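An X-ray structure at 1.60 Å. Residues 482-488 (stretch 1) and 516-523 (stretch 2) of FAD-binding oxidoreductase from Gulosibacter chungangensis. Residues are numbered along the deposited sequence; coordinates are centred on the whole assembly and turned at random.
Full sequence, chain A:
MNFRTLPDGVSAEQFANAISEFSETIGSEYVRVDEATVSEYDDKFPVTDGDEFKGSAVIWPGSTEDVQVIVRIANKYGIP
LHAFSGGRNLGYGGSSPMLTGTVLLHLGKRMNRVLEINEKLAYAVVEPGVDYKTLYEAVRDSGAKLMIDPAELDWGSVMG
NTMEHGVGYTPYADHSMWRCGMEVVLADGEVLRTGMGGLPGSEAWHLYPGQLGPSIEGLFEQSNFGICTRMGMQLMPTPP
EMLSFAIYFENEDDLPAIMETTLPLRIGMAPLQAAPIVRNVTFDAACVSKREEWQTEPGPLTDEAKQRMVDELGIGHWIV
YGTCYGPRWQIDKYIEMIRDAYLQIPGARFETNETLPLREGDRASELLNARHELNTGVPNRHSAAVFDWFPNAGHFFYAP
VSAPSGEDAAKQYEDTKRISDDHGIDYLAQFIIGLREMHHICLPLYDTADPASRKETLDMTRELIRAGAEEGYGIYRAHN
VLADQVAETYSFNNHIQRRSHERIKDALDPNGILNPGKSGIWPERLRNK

Stretch 1 482-488: LADQVAE
Stretch 2 (516-523) PGKSGIWP

A glycine without room for a side chain touches all three contacting helix residues, Ala483, Asp484 and Ala487: an ideal CB on Gly520 would point toward the helix and come within 2.5 Å of Ala487 CB, a clash. Its phi/psi of 72/19 favours glycine as well, and its bare CA sits 4.0 Å from Ala487 CB and 3.6 Å from Asp484 OD1. Stretch 1 is helical and the helix runs on past Glu488; from Ala483 to Glu488 phi lies between -55 and -69° and psi between -21 and -48°. Its backbone hydrogen bonds run from Val486 N to Leu482 O (2.9 Å), Ala487 N to Ala483 O (2.8 Å) and Glu488 N to Asp484 O (2.9 Å).

Stretch 2 has no regular helix or strand, yet it is tightly folded: Gly520 N hydrogen-bonds to Gly517 O (2.8 Å), Ile521 N to Lys518 O (2.9 Å), and Gly517 N to Ile521 O (2.8 Å). Phi/psi runs 90/-6 at Gly517, -53/132 at Lys518, 55/27 at Ser519, 72/19 at Gly520, -96/104 at Ile521 and -106/133 at Trp522. At Gly517 a CB would be jammed against the preceding carbonyl O, so the backbone angles there by themselves call for glycine; it would also lie 2.5 Å from Trp522 CZ2.

The register sets Ala483 CA 5.1 Å from Ser519 CA and Asp484 CA 4.7 Å from Gly520 CA. Ala483 and Ala487, one helical turn apart, both direct CA-to-CB toward stretch 2, and their small methyls permit this close approach to backbone. Ala483 CB packs 3.8 Å from Gly520 N and 4.0 Å from Gly517 O; Ala487 CB lies 3.6 Å from Ser519 O. Ser519 (chi1 -58°, m) meets the helix through its backbone, its CA-to-CB bond pointing away and its OG hydrogen-bonded elsewhere in the structure.

The one direct hydrogen bond across the stretches is Trp522 NE1 to Asp484 OD1, 2.9 Å and nearly straight at 170°. Both side chains leave the backbone sideways but bring their ends nearer. Asp484 (chi1 -85°, m; chi2 -17°) places OD1 at the indole edge, near the ring plane, while Trp522 (chi1 -64°, m; chi2 92°) aims NE1 at it. An acidic acceptor thus suits the indole donor. Water 1 adds a bridge, 2.8 Å from both Asp484 OD1 and Gly520 O. The interface is small, burying 207 Å² over both sides, and combines methyl-to-backbone packing with this polar link at the exposed Asp484.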

ATOM      1  N   LEU A 482      17.585   8.692  17.846  1.00 20.47           N
ATOM      2  CA  LEU A 482      16.220   8.703  18.447  1.00 19.84           C
ATOM      3  C   LEU A 482      15.511   7.353  18.335  1.00 20.17           C
ATOM      4  O   LEU A 482      14.397   7.208  18.931  1.00 19.83           O
ATOM      5  CB  LEU A 482      15.347   9.739  17.732  1.00 19.09           C
ATOM      6  CG  LEU A 482      15.805  11.185  17.803  1.00 20.21           C
ATOM      7  CD1 LEU A 482      14.873  12.083  16.961  1.00 19.68           C
ATOM      8  CD2 LEU A 482      15.947  11.686  19.247  1.00 21.00           C
ATOM      9  N   ALA A 483      16.060   6.406  17.572  1.00 22.44           N
ATOM     10  CA  ALA A 483      15.350   5.165  17.151  1.00 21.37           C
ATOM     11  C   ALA A 483      14.816   4.422  18.382  1.00 19.46           C
ATOM     12  O   ALA A 483      13.674   4.044  18.416  1.00 19.79           O
ATOM     13  CB  ALA A 483      16.282   4.293  16.359  1.00 22.76           C
ATOM     14  N   ASP A 484      15.639   4.235  19.396  1.00 20.80           N
ATOM     15  CA  ASP A 484      15.190   3.375  20.508  1.00 23.51           C
ATOM     16  C   ASP A 484      14.079   4.087  21.262  1.00 20.87           C
ATOM     17  O   ASP A 484      13.076   3.426  21.711  1.00 21.82           O
ATOM     18  CB  ASP A 484      16.341   3.013  21.447  1.00 23.25           C
ATOM     19  CG  ASP A 484      17.138   1.805  20.984  1.00 27.99           C
ATOM     20  OD1 ASP A 484      16.650   1.021  20.113  1.00 26.70           O
ATOM     21  OD2 ASP A 484      18.252   1.647  21.498  1.00 27.29           O
ATOM     22  N   GLN A 485      14.253   5.394  21.500  1.00 20.01           N
ATOM     23  CA  GLN A 485      13.237   6.160  22.248  1.00 19.53           C
ATOM     24  C   GLN A 485      11.913   6.100  21.468  1.00 17.83           C
ATOM     25  O   GLN A 485      10.827   5.850  22.047  1.00 19.20           O
ATOM     26  CB  GLN A 485      13.635   7.615  22.478  1.00 21.39           C
ATOM     27  CG  GLN A 485      12.576   8.376  23.255  1.00 21.43           C
ATOM     28  CD  GLN A 485      12.893   9.843  23.456  1.00 23.01           C
ATOM     29  OE1 GLN A 485      13.894  10.370  22.934  1.00 21.37           O
ATOM     30  NE2 GLN A 485      11.979  10.541  24.110  1.00 20.97           N
ATOM     31  N   VAL A 486      11.970   6.360  20.182  1.00 18.60           N
ATOM     32  CA  VAL A 486      10.715   6.363  19.372  1.00 18.91           C
ATOM     33  C   VAL A 486      10.134   4.936  19.338  1.00 18.88           C
ATOM     34  O   VAL A 486       8.938   4.759  19.559  1.00 22.00           O
ATOM     35  CB  VAL A 486      10.968   6.954  17.964  1.00 19.64           C
ATOM     36  CG1 VAL A 486       9.732   6.779  17.081  1.00 18.86           C
ATOM     37  CG2 VAL A 486      11.388   8.404  18.061  1.00 20.55           C
ATOM     38  N   ALA A 487      10.946   3.904  19.115  1.00 21.17           N
ATOM     39  CA  ALA A 487      10.447   2.515  19.055  1.00 19.37           C
ATOM     40  C   ALA A 487       9.732   2.230  20.374  1.00 21.15           C
ATOM     41  O   ALA A 487       8.667   1.597  20.370  1.00 20.92           O
ATOM     42  CB  ALA A 487      11.546   1.525  18.782  1.00 22.40           C
ATOM     43  N   GLU A 488      10.271   2.734  21.472  1.00 20.09           N
ATOM     44  CA  GLU A 488       9.730   2.443  22.829  1.00 21.12           C
ATOM     45  C   GLU A 488       8.373   3.116  23.016  1.00 20.37           C
ATOM     46  O   GLU A 488       7.560   2.637  23.820  1.00 21.97           O
ATOM     47  CB  GLU A 488      10.740   2.884  23.901  1.00 24.88           C
ATOM     48  CG  GLU A 488      10.322   2.487  25.307  1.00 29.57           C
ATOM     49  CD  GLU A 488      10.716   1.084  25.793  1.00 39.00           C
ATOM     50  OE1 GLU A 488      11.359   0.305  25.016  1.00 44.55           O
ATOM     51  OE2 GLU A 488      10.350   0.737  26.952  1.00 47.54           O
ATOM     52  N   PRO A 516      22.183  -3.029  12.410  1.00 19.44           N
ATOM     53  CA  PRO A 516      21.483  -3.386  13.630  1.00 20.00           C
ATOM     54  C   PRO A 516      20.923  -2.144  14.345  1.00 20.05           C
ATOM     55  O   PRO A 516      21.616  -1.164  14.486  1.00 20.09           O
ATOM     56  CB  PRO A 516      22.587  -4.113  14.403  1.00 20.93           C
ATOM     57  CG  PRO A 516      23.531  -4.625  13.378  1.00 23.34           C
ATOM     58  CD  PRO A 516      23.554  -3.530  12.342  1.00 22.58           C
ATOM     59  N   GLY A 517      19.714  -2.252  14.871  1.00 18.38           N
ATOM     60  CA  GLY A 517      19.073  -1.171  15.624  1.00 18.04           C
ATOM     61  C   GLY A 517      18.244  -0.232  14.768  1.00 19.60           C
ATOM     62  O   GLY A 517      17.617   0.664  15.344  1.00 20.91           O
ATOM     63  N   LYS A 518      18.278  -0.383  13.444  1.00 20.77           N
ATOM     64  CA  LYS A 518      17.447   0.507  12.593  1.00 18.69           C
ATOM     65  C   LYS A 518      16.019   0.448  13.104  1.00 19.04           C
ATOM     66  O   LYS A 518      15.528  -0.648  13.237  1.00 17.30           O
ATOM     67  CB  LYS A 518      17.506   0.073  11.141  1.00 19.60           C
ATOM     68  CG  LYS A 518      16.569   0.806  10.197  1.00 19.91           C
ATOM     69  CD  LYS A 518      16.939   2.240  10.023  1.00 20.26           C
ATOM     70  CE  LYS A 518      15.935   2.891   9.107  1.00 21.88           C
ATOM     71  NZ  LYS A 518      16.116   4.337   8.984  1.00 23.03           N
ATOM     72  N   SER A 519      15.344   1.587  13.310  1.00 18.87           N
ATOM     73  CA  SER A 519      13.932   1.632  13.786  1.00 18.00           C
ATOM     74  C   SER A 519      13.796   0.850  15.080  1.00 18.59           C
ATOM     75  O   SER A 519      12.651   0.543  15.462  1.00 20.50           O
ATOM     76  CB  SER A 519      12.919   1.164  12.800  1.00 19.22           C
ATOM     77  OG  SER A 519      13.037   1.959  11.634  1.00 18.77           O
ATOM     78  N   GLY A 520      14.876   0.766  15.836  1.00 21.07           N
ATOM     79  CA  GLY A 520      14.883   0.069  17.133  1.00 20.72           C
ATOM     80  C   GLY A 520      14.811  -1.441  16.990  1.00 21.24           C
ATOM     81  O   GLY A 520      14.351  -2.116  17.958  1.00 22.22           O
ATOM     82  N   ILE A 521      15.131  -1.960  15.803  1.00 20.75           N
ATOM     83  CA  ILE A 521      15.083  -3.422  15.493  1.00 20.08           C
ATOM     84  C   ILE A 521      16.474  -4.009  15.677  1.00 19.92           C
ATOM     85  O   ILE A 521      17.358  -3.850  14.788  1.00 18.81           O
ATOM     86  CB  ILE A 521      14.495  -3.709  14.099  1.00 19.13           C
ATOM     87  CG1 ILE A 521      13.161  -3.011  13.913  1.00 19.93           C
ATOM     88  CG2 ILE A 521      14.405  -5.197  13.837  1.00 21.32           C
ATOM     89  CD1 ILE A 521      12.707  -2.954  12.474  1.00 20.64           C
ATOM     90  N   TRP A 522      16.660  -4.714  16.786  1.00 20.61           N
ATOM     91  CA  TRP A 522      17.983  -5.261  17.156  1.00 21.62           C
ATOM     92  C   TRP A 522      17.970  -6.763  16.920  1.00 21.61           C
ATOM     93  O   TRP A 522      17.024  -7.445  17.287  1.00 21.66           O
ATOM     94  CB  TRP A 522      18.376  -4.914  18.586  1.00 21.89           C
ATOM     95  CG  TRP A 522      18.548  -3.456  18.851  1.00 23.18           C
ATOM     96  CD1 TRP A 522      17.609  -2.570  19.306  1.00 23.04           C
ATOM     97  CD2 TRP A 522      19.725  -2.678  18.567  1.00 22.62           C
ATOM     98  NE1 TRP A 522      18.148  -1.316  19.398  1.00 24.56           N
ATOM     99  CE2 TRP A 522      19.433  -1.335  18.931  1.00 21.89           C
ATOM    100  CE3 TRP A 522      21.010  -2.991  18.105  1.00 25.82           C
ATOM    101  CZ2 TRP A 522      20.372  -0.310  18.815  1.00 23.20           C
ATOM    102  CZ3 TRP A 522      21.923  -1.974  17.975  1.00 24.51           C
ATOM    103  CH2 TRP A 522      21.610  -0.654  18.323  1.00 24.82           C
ATOM    104  N   PRO A 523      19.006  -7.306  16.270  1.00 22.87           N
ATOM    105  CA  PRO A 523      19.127  -8.740  16.074  1.00 21.96           C
ATOM    106  C   PRO A 523      19.445  -9.432  17.396  1.00 23.71           C
ATOM    107  O   PRO A 523      19.970  -8.799  18.318  1.00 22.66           O
ATOM    108  CB  PRO A 523      20.305  -8.888  15.109  1.00 24.31           C
ATOM    109  CG  PRO A 523      21.165  -7.696  15.462  1.00 24.24           C
ATOM    110  CD  PRO A 523      20.186  -6.577  15.774  1.00 21.16           C
TER
HETATM  111  O   HOH W   1      14.479  -0.668  20.318  1.00 25.21           O